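Local coordinates for protein SAR-endolysin (Enterobacteria phage P1, PDB 1XJU) that cleaves the glycosidic backbone of host peptidoglycan as a signal-arrest-release lysozyme, freeing progeny phage, and is captured here in its secreted inactive form, at residues R1-I10 and M73-S83; V105-A113 and M121-V129. One frame throughout, in Å; residues are numbered along the deposited sequence.

Contact 1. Residues R1-I10 and M73-S83; sequences RTNQAGLELI and MPDNAFSAMTS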
ATOM      1  N   ARG A   1      11.293  -3.195 -10.183  1.00 12.68           N
ATOM      2  CA  ARG A   1      12.226  -2.270  -9.507  1.00 11.39           C
ATOM      3  C   ARG A   1      12.264  -2.462  -7.992  1.00 11.67           C
ATOM      4  O   ARG A   1      13.291  -2.203  -7.387  1.00 12.45           O
ATOM      5  CB  ARG A   1      11.857  -0.821  -9.853  1.00 11.07           C
ATOM      6  CG  ARG A   1      12.839   0.202  -9.235  1.00 10.70           C
ATOM      7  CD  ARG A   1      12.483   1.629  -9.578  1.00 10.79           C
ATOM      8  NE  ARG A   1      13.352   2.507  -8.817  1.00 10.99           N
ATOM      9  CZ  ARG A   1      13.081   3.758  -8.474  1.00 10.66           C
ATOM     10  NH1 ARG A   1      13.889   4.373  -7.650  1.00 11.29           N
ATOM     11  NH2 ARG A   1      12.031   4.394  -8.923  1.00 10.90           N
ATOM     12  N   THR A   2      11.156  -2.861  -7.366  1.00 11.14           N
ATOM     13  CA  THR A   2      11.128  -3.021  -5.914  1.00 10.73           C
ATOM     14  C   THR A   2      12.363  -3.808  -5.483  1.00 11.01           C
ATOM     15  O   THR A   2      12.677  -4.861  -6.040  1.00 12.09           O
ATOM     16  CB  THR A   2       9.861  -3.748  -5.482  1.00 11.06           C
ATOM     17  OG1 THR A   2       8.732  -2.968  -5.902  1.00 12.30           O
ATOM     18  CG2 THR A   2       9.760  -3.859  -4.004  1.00 10.91           C
ATOM     19  N   ASN A   3      13.041  -3.293  -4.486  1.00 10.92           N
ATOM     20  CA  ASN A   3      14.284  -3.843  -4.018  1.00 10.94           C
ATOM     21  C   ASN A   3      14.077  -4.995  -3.031  1.00 10.71           C
ATOM     22  O   ASN A   3      12.947  -5.363  -2.708  1.00 10.67           O
ATOM     23  CB  ASN A   3      15.214  -2.737  -3.502  1.00 12.13           C
ATOM     24  CG  ASN A   3      14.723  -2.071  -2.251  1.00 11.54           C
ATOM     25  OD1 ASN A   3      13.810  -2.538  -1.541  1.00 11.36           O
ATOM     26  ND2 ASN A   3      15.394  -0.943  -1.928  1.00 11.67           N
ATOM     27  N   GLN A   4      15.171  -5.619  -2.577  1.00 10.96           N
ATOM     28  CA  GLN A   4      15.056  -6.770  -1.722  1.00 12.17           C
ATOM     29  C   GLN A   4      14.317  -6.488  -0.463  1.00 11.50           C
ATOM     30  O   GLN A   4      13.532  -7.316  -0.005  1.00 11.32           O
ATOM     31  CB  GLN A   4      16.458  -7.333  -1.400  1.00 13.80           C
ATOM     32  CG  GLN A   4      17.154  -7.846  -2.586  1.00 18.78           C
ATOM     33  CD  GLN A   4      16.446  -9.033  -3.113  1.00 23.71           C
ATOM     34  OE1 GLN A   4      16.285 -10.052  -2.395  1.00 20.87           O
ATOM     35  NE2 GLN A   4      15.917  -8.903  -4.337  1.00 20.44           N
ATOM     36  N   ALA A   5      14.585  -5.344   0.148  1.00 12.13           N
ATOM     37  CA  ALA A   5      13.923  -5.003   1.393  1.00 12.00           C
ATOM     38  C   ALA A   5      12.421  -4.854   1.161  1.00 11.14           C
ATOM     39  O   ALA A   5      11.614  -5.270   1.986  1.00 11.42           O
ATOM     40  CB  ALA A   5      14.506  -3.680   1.940  1.00 12.37           C
ATOM     41  N   GLY A   6      12.021  -4.205   0.076  1.00 10.44           N
ATOM     42  CA  GLY A   6      10.599  -4.069  -0.229  1.00  9.33           C
ATOM     43  C   GLY A   6       9.933  -5.410  -0.458  1.00 10.02           C
ATOM     44  O   GLY A   6       8.819  -5.635  -0.060  1.00 10.10           O
ATOM     45  N   LEU A   7      10.643  -6.285  -1.166  1.00  9.43           N
ATOM     46  CA  LEU A   7      10.151  -7.617  -1.443  1.00  9.43           C
ATOM     47  C   LEU A   7      10.015  -8.461  -0.199  1.00 10.05           C
ATOM     48  O   LEU A   7       9.093  -9.269  -0.131  1.00 10.12           O
ATOM     49  CB  LEU A   7      10.949  -8.301  -2.548  1.00 10.99           C
ATOM     50  CG  LEU A   7      10.817  -7.691  -3.958  1.00 12.50           C
ATOM     51  CD1 LEU A   7      11.776  -8.349  -4.941  1.00 14.51           C
ATOM     52  CD2 LEU A   7       9.380  -7.749  -4.466  1.00 14.01           C
ATOM     53  N   GLU A   8      10.837  -8.246   0.840  1.00 10.15           N
ATOM     54  CA  GLU A   8      10.602  -8.898   2.119  1.00  9.93           C
ATOM     55  C   GLU A   8       9.305  -8.466   2.740  1.00 10.38           C
ATOM     56  O   GLU A   8       8.641  -9.276   3.340  1.00 11.05           O
ATOM     57  CB  GLU A   8      11.724  -8.642   3.136  1.00 10.35           C
ATOM     58  CG  GLU A   8      13.047  -9.327   2.785  1.00 10.69           C
ATOM     59  CD  GLU A   8      14.130  -9.127   3.813  1.00 11.09           C
ATOM     60  OE1 GLU A   8      13.954  -8.387   4.820  1.00 12.94           O
ATOM     61  OE2 GLU A   8      15.198  -9.691   3.619  1.00 12.04           O
ATOM     62  N   LEU A   9       8.956  -7.179   2.626  1.00  9.01           N
ATOM     63  CA  LEU A   9       7.742  -6.683   3.191  1.00  9.32           C
ATOM     64  C   LEU A   9       6.528  -7.224   2.422  1.00  9.12           C
ATOM     65  O   LEU A   9       5.498  -7.481   3.031  1.00 10.50           O
ATOM     66  CB  LEU A   9       7.696  -5.154   3.206  1.00 10.40           C
ATOM     67  CG  LEU A   9       8.789  -4.537   4.074  1.00 11.30           C
ATOM     68  CD1 LEU A   9       8.746  -3.039   3.962  1.00 12.66           C
ATOM     69  CD2 LEU A   9       8.736  -4.982   5.512  1.00 13.99           C
ATOM     70  N   ILE A  10       6.637  -7.278   1.105  1.00  7.93           N
ATOM     71  CA  ILE A  10       5.518  -7.799   0.289  1.00  8.14           C
ATOM     72  C   ILE A  10       5.313  -9.305   0.501  1.00  8.08           C
ATOM     73  O   ILE A  10       4.187  -9.792   0.571  1.00  8.45           O
ATOM     74  CB  ILE A  10       5.730  -7.459  -1.175  1.00  8.45           C
ATOM     75  CG1 ILE A  10       5.578  -5.948  -1.390  1.00  9.81           C
ATOM     76  CG2 ILE A  10       4.805  -8.266  -2.092  1.00  9.02           C
ATOM     77  CD1 ILE A  10       6.061  -5.441  -2.742  1.00 10.35           C
ATOM     78  N   MET A  73      11.814   8.922  -7.223  1.00  9.28           N
ATOM     79  CA  MET A  73      12.146   8.472  -5.859  1.00  8.77           C
ATOM     80  C   MET A  73      13.413   7.685  -5.849  1.00  8.99           C
ATOM     81  O   MET A  73      13.691   7.000  -6.824  1.00  9.93           O
ATOM     82  CB  MET A  73      11.029   7.513  -5.356  1.00  9.70           C
ATOM     83  CG  MET A  73       9.732   8.143  -5.140  1.00  9.03           C
ATOM     84  SD  MET A  73       8.615   6.920  -4.430  1.00  8.89           S
ATOM     85  CE  MET A  73       7.056   7.824  -4.663  1.00  9.61           C
ATOM     86  N   PRO A  74      14.132   7.666  -4.715  1.00  8.56           N
ATOM     87  CA  PRO A  74      15.131   6.639  -4.498  1.00  9.31           C
ATOM     88  C   PRO A  74      14.494   5.276  -4.352  1.00  8.65           C
ATOM     89  O   PRO A  74      13.277   5.176  -4.090  1.00  9.29           O
ATOM     90  CB  PRO A  74      15.784   7.043  -3.179  1.00 10.21           C
ATOM     91  CG  PRO A  74      15.217   8.333  -2.820  1.00 11.59           C
ATOM     92  CD  PRO A  74      13.981   8.586  -3.582  1.00  9.55           C
ATOM     93  N   ASP A  75      15.284   4.235  -4.525  1.00  9.56           N
ATOM     94  CA  ASP A  75      14.771   2.872  -4.464  1.00  9.83           C
ATOM     95  C   ASP A  75      14.097   2.530  -3.162  1.00  8.61           C
ATOM     96  O   ASP A  75      13.083   1.813  -3.201  1.00  8.75           O
ATOM     97  CB  ASP A  75      15.895   1.865  -4.688  1.00 11.29           C
ATOM     98  CG  ASP A  75      16.267   1.652  -6.148  1.00 13.79           C
ATOM     99  OD1 ASP A  75      15.682   2.190  -7.101  1.00 13.89           O
ATOM    100  OD2 ASP A  75      17.217   0.881  -6.418  1.00 18.34           O
ATOM    101  N   ASN A  76      14.570   2.972  -2.007  1.00  9.15           N
ATOM    102  CA  ASN A  76      13.922   2.570  -0.784  1.00  8.80           C
ATOM    103  C   ASN A  76      12.516   3.157  -0.665  1.00  8.09           C
ATOM    104  O   ASN A  76      11.568   2.396  -0.372  1.00  8.45           O
ATOM    105  CB  ASN A  76      14.769   2.979   0.420  1.00  9.36           C
ATOM    106  CG  ASN A  76      16.026   2.170   0.585  1.00 10.35           C
ATOM    107  OD1 ASN A  76      16.130   1.052   0.046  1.00 11.08           O
ATOM    108  ND2 ASN A  76      17.005   2.727   1.304  1.00 10.79           N
ATOM    109  N   ALA A  77      12.353   4.438  -0.941  1.00  8.21           N
ATOM    110  CA  ALA A  77      11.034   5.026  -0.910  1.00  7.80           C
ATOM    111  C   ALA A  77      10.131   4.371  -1.954  1.00  7.30           C
ATOM    112  O   ALA A  77       8.942   4.074  -1.702  1.00  7.72           O
ATOM    113  CB  ALA A  77      11.098   6.514  -1.107  1.00  8.29           C
ATOM    114  N   PHE A  78      10.643   4.169  -3.154  1.00  7.56           N
ATOM    115  CA  PHE A  78       9.860   3.547  -4.199  1.00  7.66           C
ATOM    116  C   PHE A  78       9.371   2.184  -3.758  1.00  7.11           C
ATOM    117  O   PHE A  78       8.199   1.813  -4.028  1.00  7.97           O
ATOM    118  CB  PHE A  78      10.689   3.392  -5.468  1.00  8.47           C
ATOM    119  CG  PHE A  78       9.952   2.690  -6.567  1.00  8.67           C
ATOM    120  CD1 PHE A  78       9.062   3.377  -7.360  1.00  9.99           C
ATOM    121  CD2 PHE A  78      10.058   1.313  -6.706  1.00  9.72           C
ATOM    122  CE1 PHE A  78       8.322   2.697  -8.305  1.00  9.80           C
ATOM    123  CE2 PHE A  78       9.280   0.665  -7.623  1.00 10.10           C
ATOM    124  CZ  PHE A  78       8.449   1.353  -8.413  1.00 10.95           C
ATOM    125  N   SER A  79      10.236   1.429  -3.164  1.00  7.83           N
ATOM    126  CA  SER A  79       9.935   0.043  -2.769  1.00  8.26           C
ATOM    127  C   SER A  79       8.963   0.011  -1.615  1.00  7.94           C
ATOM    128  O   SER A  79       8.017  -0.805  -1.621  1.00  7.92           O
ATOM    129  CB  SER A  79      11.239  -0.642  -2.395  1.00  9.04           C
ATOM    130  OG  SER A  79      12.103  -0.744  -3.517  1.00  9.72           O
ATOM    131  N   ALA A  80       9.104   0.924  -0.644  1.00  7.73           N
ATOM    132  CA  ALA A  80       8.127   1.041   0.429  1.00  7.81           C
ATOM    133  C   ALA A  80       6.772   1.430  -0.094  1.00  6.81           C
ATOM    134  O   ALA A  80       5.735   0.872   0.332  1.00  7.56           O
ATOM    135  CB  ALA A  80       8.624   2.024   1.452  1.00  8.33           C
ATOM    136  N   MET A  81       6.733   2.385  -1.016  1.00  7.28           N
ATOM    137  CA  MET A  81       5.464   2.844  -1.562  1.00  6.96           C
ATOM    138  C   MET A  81       4.794   1.760  -2.401  1.00  7.32           C
ATOM    139  O   MET A  81       3.568   1.602  -2.394  1.00  7.45           O
ATOM    140  CB  MET A  81       5.684   4.118  -2.397  1.00  6.98           C
ATOM    141  CG  MET A  81       6.020   5.331  -1.524  1.00  7.33           C
ATOM    142  SD  MET A  81       4.669   5.842  -0.418  1.00  8.14           S
ATOM    143  CE  MET A  81       3.453   6.452  -1.623  1.00  9.47           C
ATOM    144  N   THR A  82       5.578   0.979  -3.122  1.00  7.20           N
ATOM    145  CA  THR A  82       5.058  -0.131  -3.895  1.00  7.59           C
ATOM    146  C   THR A  82       4.423  -1.146  -2.960  1.00  6.88           C
ATOM    147  O   THR A  82       3.339  -1.657  -3.227  1.00  7.49           O
ATOM    148  CB  THR A  82       6.155  -0.800  -4.737  1.00  7.27           C
ATOM    149  OG1 THR A  82       6.568   0.109  -5.785  1.00  8.41           O
ATOM    150  CG2 THR A  82       5.650  -2.079  -5.413  1.00  8.09           C
ATOM    151  N   SER A  83       5.093  -1.480  -1.877  1.00  7.32           N
ATOM    152  CA  SER A  83       4.534  -2.375  -0.859  1.00  7.46           C
ATOM    153  C   SER A  83       3.190  -1.855  -0.384  1.00  7.25           C
ATOM    154  O   SER A  83       2.221  -2.631  -0.310  1.00  7.86           O
ATOM    155  CB  SER A  83       5.526  -2.481   0.296  1.00  7.81           C
ATOM    156  OG  SER A  83       4.961  -3.184   1.405  1.00  8.35           O
TER
HETATM  157  O   HOH W   1      15.890  -1.910  -7.773  1.00 27.17           O
HETATM  158  O   HOH W   2      17.855  -0.691  -3.776  1.00 21.07           O
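Arg1 grips Asp75 side-on: NE and NH1 both donate to OD1 of that carboxylate, and the NH1 to OD1 distance in this salt bridge is 2.9 Å. NH1 also gives a straight bond to Met73 O (2.8 Å); Met73 O lies in the guanidinium plane, while NH1 stands above the carbonyl plane of Met73. The extended Arg1 chain, CG anti to the backbone N (chi1 -177°), runs over one face of Phe78, with CD 3.9 Å from the ring centroid and the guanidinium stacked nearly flat beyond it, planes 17° apart. Edge bonds, the Phe78 face and an NH2 bond to Gly70 O together restrict its rotation.

Farther along, Ser79 OG accepts from Asn3 N (2.9 Å) and donates to Asp75 O. Asn3 OD1 N-caps helix 4-10 through Gly6 N, while Asn3 ND2 makes a bent bond to Asn76 OD1 (2.9 Å) in the carbonyl plane of Asn76, the two amides steeply turned against each other. Gly6 CA sits 4.1 Å from Ser79 CB, and Ile10 CG1 packs on Ser83.

Helices 4-10 and 75-83 run almost parallel; their axes approach to 8.5 Å at 15°. Helix 46-67 covers Phe78 and Thr82, its Glu61 bonding Arg1 N and Thr2 OG1, while helix 137-151 touches Ala5 and Asn76.

Contact 2. Residues V105-A113 and M121-V129; sequences VETSIHKWA and MCNHLPDFV. With SO4 (sulfate ion), chain D.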
ATOM      1  N   VAL A 105     -11.134  13.568  -1.022  1.00 12.08           N
ATOM      2  CA  VAL A 105     -10.083  14.564  -1.067  1.00 11.93           C
ATOM      3  C   VAL A 105      -8.737  13.886  -1.222  1.00 11.15           C
ATOM      4  O   VAL A 105      -8.559  12.684  -0.957  1.00 12.51           O
ATOM      5  CB  VAL A 105     -10.122  15.460   0.167  1.00 12.77           C
ATOM      6  CG1 VAL A 105     -11.464  16.120   0.284  1.00 12.97           C
ATOM      7  CG2 VAL A 105      -9.784  14.733   1.423  1.00 13.16           C
ATOM      8  N   GLU A 106      -7.745  14.652  -1.627  1.00 11.65           N
ATOM      9  CA  GLU A 106      -6.405  14.134  -1.845  1.00 11.21           C
ATOM     10  C   GLU A 106      -5.765  13.724  -0.531  1.00 10.59           C
ATOM     11  O   GLU A 106      -5.889  14.388   0.502  1.00 12.06           O
ATOM     12  CB  GLU A 106      -5.569  15.225  -2.495  1.00 11.92           C
ATOM     13  CG  GLU A 106      -4.178  14.778  -2.894  1.00 12.24           C
ATOM     14  CD  GLU A 106      -3.378  15.875  -3.590  1.00 12.73           C
ATOM     15  OE1 GLU A 106      -3.827  17.052  -3.610  1.00 16.49           O
ATOM     16  OE2 GLU A 106      -2.320  15.538  -4.145  1.00 12.42           O
ATOM     17  N   THR A 107      -5.047  12.600  -0.516  1.00  9.41           N
ATOM     18  CA  THR A 107      -4.317  12.224   0.670  1.00  9.82           C
ATOM     19  C   THR A 107      -3.081  13.116   0.801  1.00  9.99           C
ATOM     20  O   THR A 107      -2.452  13.568  -0.170  1.00 10.25           O
ATOM     21  CB  THR A 107      -3.853  10.780   0.570  1.00  9.33           C
ATOM     22  OG1 THR A 107      -3.056  10.677  -0.613  1.00  9.33           O
ATOM     23  CG2 THR A 107      -5.003   9.791   0.499  1.00 10.08           C
ATOM     24  N   SER A 108      -2.666  13.280   2.036  1.00  9.64           N
ATOM     25  CA  SER A 108      -1.386  13.936   2.293  1.00 10.52           C
ATOM     26  C   SER A 108      -0.230  13.188   1.671  1.00  9.29           C
ATOM     27  O   SER A 108       0.700  13.823   1.151  1.00  9.63           O
ATOM     28  CB  SER A 108      -1.193  14.049   3.757  1.00 12.30           C
ATOM     29  OG  SER A 108      -2.138  14.932   4.312  1.00 16.70           O
ATOM     30  N   ILE A 109      -0.238  11.845   1.705  1.00  8.72           N
ATOM     31  CA  ILE A 109       0.878  11.116   1.112  1.00  8.62           C
ATOM     32  C   ILE A 109       1.018  11.430  -0.362  1.00  8.52           C
ATOM     33  O   ILE A 109       2.134  11.595  -0.859  1.00  8.63           O
ATOM     34  CB  ILE A 109       0.741   9.615   1.407  1.00  8.46           C
ATOM     35  CG1 ILE A 109       2.068   8.905   1.225  1.00  8.87           C
ATOM     36  CG2 ILE A 109      -0.378   8.931   0.605  1.00  8.59           C
ATOM     37  CD1 ILE A 109       2.104   7.495   1.751  1.00  9.03           C
ATOM     38  N   HIS A 110      -0.093  11.549  -1.072  1.00  8.32           N
ATOM     39  CA  HIS A 110      -0.055  11.922  -2.467  1.00  8.78           C
ATOM     40  C   HIS A 110       0.423  13.368  -2.676  1.00  9.19           C
ATOM     41  O   HIS A 110       1.209  13.633  -3.601  1.00  9.41           O
ATOM     42  CB  HIS A 110      -1.433  11.684  -3.106  1.00  9.65           C
ATOM     43  CG  HIS A 110      -1.488  11.960  -4.582  1.00  9.69           C
ATOM     44  ND1 HIS A 110      -1.835  13.197  -5.107  1.00 10.38           N
ATOM     45  CD2 HIS A 110      -1.269  11.161  -5.654  1.00 10.55           C
ATOM     46  CE1 HIS A 110      -1.836  13.103  -6.433  1.00 11.22           C
ATOM     47  NE2 HIS A 110      -1.436  11.909  -6.800  1.00 11.15           N
ATOM     48  N   LYS A 111      -0.056  14.259  -1.854  1.00  8.86           N
ATOM     49  CA  LYS A 111       0.381  15.654  -1.925  1.00  9.85           C
ATOM     50  C   LYS A 111       1.905  15.742  -1.838  1.00  9.71           C
ATOM     51  O   LYS A 111       2.537  16.445  -2.615  1.00 10.47           O
ATOM     52  CB  LYS A 111      -0.260  16.458  -0.812  1.00 11.16           C
ATOM     53  CG  LYS A 111      -1.688  16.793  -1.097  1.00 14.86           C
ATOM     54  CD  LYS A 111      -2.237  17.728  -0.073  1.00 16.14           C
ATOM     55  CE  LYS A 111      -3.724  17.988  -0.278  1.00 17.11           C
ATOM     56  NZ  LYS A 111      -4.031  18.706  -1.506  1.00 18.43           N
ATOM     57  N   TRP A 112       2.483  15.078  -0.846  1.00  9.32           N
ATOM     58  CA  TRP A 112       3.914  15.155  -0.672  1.00  9.29           C
ATOM     59  C   TRP A 112       4.678  14.460  -1.759  1.00  9.69           C
ATOM     60  O   TRP A 112       5.724  14.953  -2.195  1.00 10.02           O
ATOM     61  CB  TRP A 112       4.314  14.657   0.716  1.00 10.20           C
ATOM     62  CG  TRP A 112       3.870  15.530   1.831  1.00 11.35           C
ATOM     63  CD1 TRP A 112       3.114  15.171   2.873  1.00 12.03           C
ATOM     64  CD2 TRP A 112       4.212  16.906   2.042  1.00 12.40           C
ATOM     65  NE1 TRP A 112       2.952  16.233   3.750  1.00 13.63           N
ATOM     66  CE2 TRP A 112       3.643  17.301   3.262  1.00 13.96           C
ATOM     67  CE3 TRP A 112       4.990  17.832   1.358  1.00 13.03           C
ATOM     68  CZ2 TRP A 112       3.752  18.600   3.749  1.00 14.10           C
ATOM     69  CZ3 TRP A 112       5.131  19.129   1.888  1.00 14.32           C
ATOM     70  CH2 TRP A 112       4.525  19.467   3.061  1.00 14.55           C
ATOM     71  N   ALA A 113       4.181  13.318  -2.238  1.00  8.77           N
ATOM     72  CA  ALA A 113       4.851  12.644  -3.356  1.00  8.28           C
ATOM     73  C   ALA A 113       4.885  13.555  -4.594  1.00  9.22           C
ATOM     74  O   ALA A 113       5.901  13.621  -5.272  1.00  9.29           O
ATOM     75  CB  ALA A 113       4.084  11.363  -3.689  1.00  7.99           C
ATOM     76  N   MET A 121       6.334  12.327   2.680  1.00  8.75           N
ATOM     77  CA  MET A 121       5.558  11.223   2.089  1.00  8.93           C
ATOM     78  C   MET A 121       5.684   9.965   2.975  1.00  8.50           C
ATOM     79  O   MET A 121       4.681   9.362   3.401  1.00  8.60           O
ATOM     80  CB  MET A 121       6.008  10.989   0.672  1.00  8.42           C
ATOM     81  CG  MET A 121       5.275   9.841  -0.009  1.00  8.31           C
ATOM     82  SD  MET A 121       6.114   9.323  -1.535  1.00  8.20           S
ATOM     83  CE  MET A 121       7.592   8.501  -0.868  1.00  8.26           C
ATOM     84  N   CYS A 122       6.901   9.545   3.233  1.00  8.44           N
ATOM     85  CA  CYS A 122       7.167   8.373   4.049  1.00  9.20           C
ATOM     86  C   CYS A 122       6.489   8.468   5.389  1.00  8.69           C
ATOM     87  O   CYS A 122       5.943   7.449   5.925  1.00  9.48           O
ATOM     88  CB  CYS A 122       8.685   8.229   4.291  1.00  9.86           C
ATOM     89  SG  CYS A 122       9.740   7.940   2.838  1.00  9.83           S
ATOM     90  N   ASN A 123       6.549   9.648   5.985  1.00  8.86           N
ATOM     91  CA  ASN A 123       5.970   9.837   7.298  1.00  9.42           C
ATOM     92  C   ASN A 123       4.458   9.763   7.333  1.00 10.29           C
ATOM     93  O   ASN A 123       3.887   9.668   8.411  1.00 11.46           O
ATOM     94  CB  ASN A 123       6.483  11.127   7.916  1.00 10.72           C
ATOM     95  CG  ASN A 123       7.893  10.979   8.431  1.00 12.68           C
ATOM     96  OD1 ASN A 123       8.330   9.898   8.782  1.00 14.99           O
ATOM     97  ND2 ASN A 123       8.631  12.079   8.446  1.00 15.20           N
ATOM     98  N   HIS A 124       3.813   9.775   6.178  1.00  8.58           N
ATOM     99  CA  HIS A 124       2.372   9.556   6.089  1.00  9.61           C
ATOM    100  C   HIS A 124       1.968   8.138   5.783  1.00  9.85           C
ATOM    101  O   HIS A 124       0.758   7.870   5.673  1.00 10.23           O
ATOM    102  CB  HIS A 124       1.755  10.535   5.119  1.00 10.28           C
ATOM    103  CG  HIS A 124       1.603  11.901   5.717  1.00 10.84           C
ATOM    104  ND1 HIS A 124       0.498  12.255   6.477  1.00 12.29           N
ATOM    105  CD2 HIS A 124       2.443  12.965   5.754  1.00 12.23           C
ATOM    106  CE1 HIS A 124       0.648  13.494   6.917  1.00 13.08           C
ATOM    107  NE2 HIS A 124       1.822  13.934   6.508  1.00 14.00           N
ATOM    108  N   LEU A 125       2.906   7.210   5.633  1.00  8.77           N
ATOM    109  CA  LEU A 125       2.532   5.812   5.421  1.00  9.65           C
ATOM    110  C   LEU A 125       1.602   5.339   6.536  1.00  9.86           C
ATOM    111  O   LEU A 125       0.626   4.627   6.245  1.00 10.03           O
ATOM    112  CB  LEU A 125       3.796   4.936   5.257  1.00  8.86           C
ATOM    113  CG  LEU A 125       4.310   4.971   3.803  1.00  8.53           C
ATOM    114  CD1 LEU A 125       5.715   4.497   3.750  1.00  9.05           C
ATOM    115  CD2 LEU A 125       3.440   4.089   2.918  1.00  9.14           C
ATOM    116  N   PRO A 126       1.858   5.653   7.810  1.00 10.89           N
ATOM    117  CA  PRO A 126       0.938   5.189   8.860  1.00 12.39           C
ATOM    118  C   PRO A 126      -0.421   5.851   8.841  1.00 11.20           C
ATOM    119  O   PRO A 126      -1.255   5.551   9.764  1.00 13.28           O
ATOM    120  CB  PRO A 126       1.729   5.427  10.177  1.00 13.10           C
ATOM    121  CG  PRO A 126       3.159   5.469   9.683  1.00 12.51           C
ATOM    122  CD  PRO A 126       3.101   6.221   8.386  1.00 11.38           C
ATOM    123  N   ASP A 127      -0.785   6.624   7.851  1.00 11.76           N
ATOM    124  CA  ASP A 127      -2.142   7.132   7.683  1.00 13.14           C
ATOM    125  C   ASP A 127      -3.063   6.055   7.109  1.00 13.99           C
ATOM    126  O   ASP A 127      -4.292   6.308   6.991  1.00 17.88           O
ATOM    127  CB  ASP A 127      -2.243   8.320   6.714  1.00 12.86           C
ATOM    128  CG  ASP A 127      -1.536   9.547   7.199  1.00 13.12           C
ATOM    129  OD1 ASP A 127      -1.169   9.583   8.421  1.00 16.18           O
ATOM    130  OD2 ASP A 127      -1.453  10.496   6.428  1.00 13.03           O
ATOM    131  N   PHE A 128      -2.528   4.902   6.715  1.00 12.22           N
ATOM    132  CA  PHE A 128      -3.343   3.889   6.027  1.00 11.88           C
ATOM    133  C   PHE A 128      -3.368   2.584   6.793  1.00 11.48           C
ATOM    134  O   PHE A 128      -2.636   1.657   6.468  1.00 11.22           O
ATOM    135  CB  PHE A 128      -2.831   3.696   4.584  1.00 12.02           C
ATOM    136  CG  PHE A 128      -2.819   4.985   3.815  1.00 12.00           C
ATOM    137  CD1 PHE A 128      -1.702   5.818   3.861  1.00 11.98           C
ATOM    138  CD2 PHE A 128      -3.973   5.459   3.201  1.00 11.98           C
ATOM    139  CE1 PHE A 128      -1.781   7.081   3.289  1.00 11.38           C
ATOM    140  CE2 PHE A 128      -4.028   6.677   2.628  1.00 12.86           C
ATOM    141  CZ  PHE A 128      -2.927   7.487   2.685  1.00 12.96           C
ATOM    142  N   VAL A 129      -4.171   2.533   7.836  1.00 11.83           N
ATOM    143  CA  VAL A 129      -4.184   1.408   8.735  1.00 12.73           C
ATOM    144  C   VAL A 129      -5.567   0.819   8.917  1.00 13.44           C
ATOM    145  O   VAL A 129      -5.767  -0.016   9.824  1.00 14.61           O
ATOM    146  CB  VAL A 129      -3.542   1.782  10.115  1.00 14.60           C
ATOM    147  CG1 VAL A 129      -2.105   2.172   9.905  1.00 14.56           C
ATOM    148  CG2 VAL A 129      -4.348   2.870  10.815  1.00 16.92           C
TER
HETATM  149  S   SO4 D 606      -7.701  18.829  -1.090  1.00 18.53           S
HETATM  150  O1  SO4 D 606      -8.846  19.607  -1.448  1.00 19.96           O
HETATM  151  O2  SO4 D 606      -7.730  17.555  -1.823  1.00 19.90           O
HETATM  152  O3  SO4 D 606      -7.664  18.632   0.352  1.00 19.27           O
HETATM  153  O4  SO4 D 606      -6.550  19.669  -1.387  1.00 20.58           O
HETATM  154  O   HOH W   3      -1.872  10.546   3.711  1.00 11.16           O
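Ile109 and Met121 bring the two backbones closest, their CA atoms 4.8 Å apart, yet no direct hydrogen bond joins the segments. Residues 105-113 leave a strand and enter a helix N-capped by Thr107 OG1, which accepts from His110 N and also hydrogen-bonds Leu93 O; residues 121-129 finish a helix and pass through a 3-10 turn. A water bridges the gap, accepting from Ile109 N and donating to Asp127 OD2.

Ile109 is the wedge. With CG1 anti to the backbone N (chi1 -161°), that branch meets Met121 CG at 3.6 Å and its CD1 reaches Leu125 CD2, while CG2 comes within 3.5 Å of Phe128 CE1. Thr107 CG2 touches the edge of the same phenyl ring. Ser108 CB lies over one face of His124, 3.8 Å from the ring centroid. Asp127 OD2, in the plane of that ring, takes a bond from His124 ND1 (2.6 Å) on its syn side and limits the ring's rotation. Trp112 is slid past His124, Trp112 CD1 to His124 CD2 3.7 Å, with little overlap. Ala113 CB rests on Met121 SD.

Away from this interface, a sulfate, probably from the crystallisation liquor, is held by Glu106 N, Lys111 NZ and Arg101. Helix 75-88 backs Ile109 and Met121 through Met81, the Cys122-Cys150 disulfide ties on helix 137-151, and strand 95-98 pairs with 103-106.

How the contacts relate
Helix 75-88 forms one side of contact 1 and packs on contact 2 through Met81: Ser79 and Ser83 look toward the N-terminal segment, whereas Met81 meets residues of contact 2. The centres lie about 16 Å apart, and methionines fill the join. Met73 CE meets Met121 SD at 3.6 Å, Met81 CG is 3.6 Å from Met121 CE, and Met81 SD is 3.7 Å from Ile109 CD1. Contact 1 closes before contact 2 opens along the chain. The Ile10 side chain of contact 1 is about 10 Å from those of the active-site Cys23 and the probable catalytic Glu14; in this inactive form Cys23 is disulfide-bonded to Cys16. Contact 2 lies away from the active site.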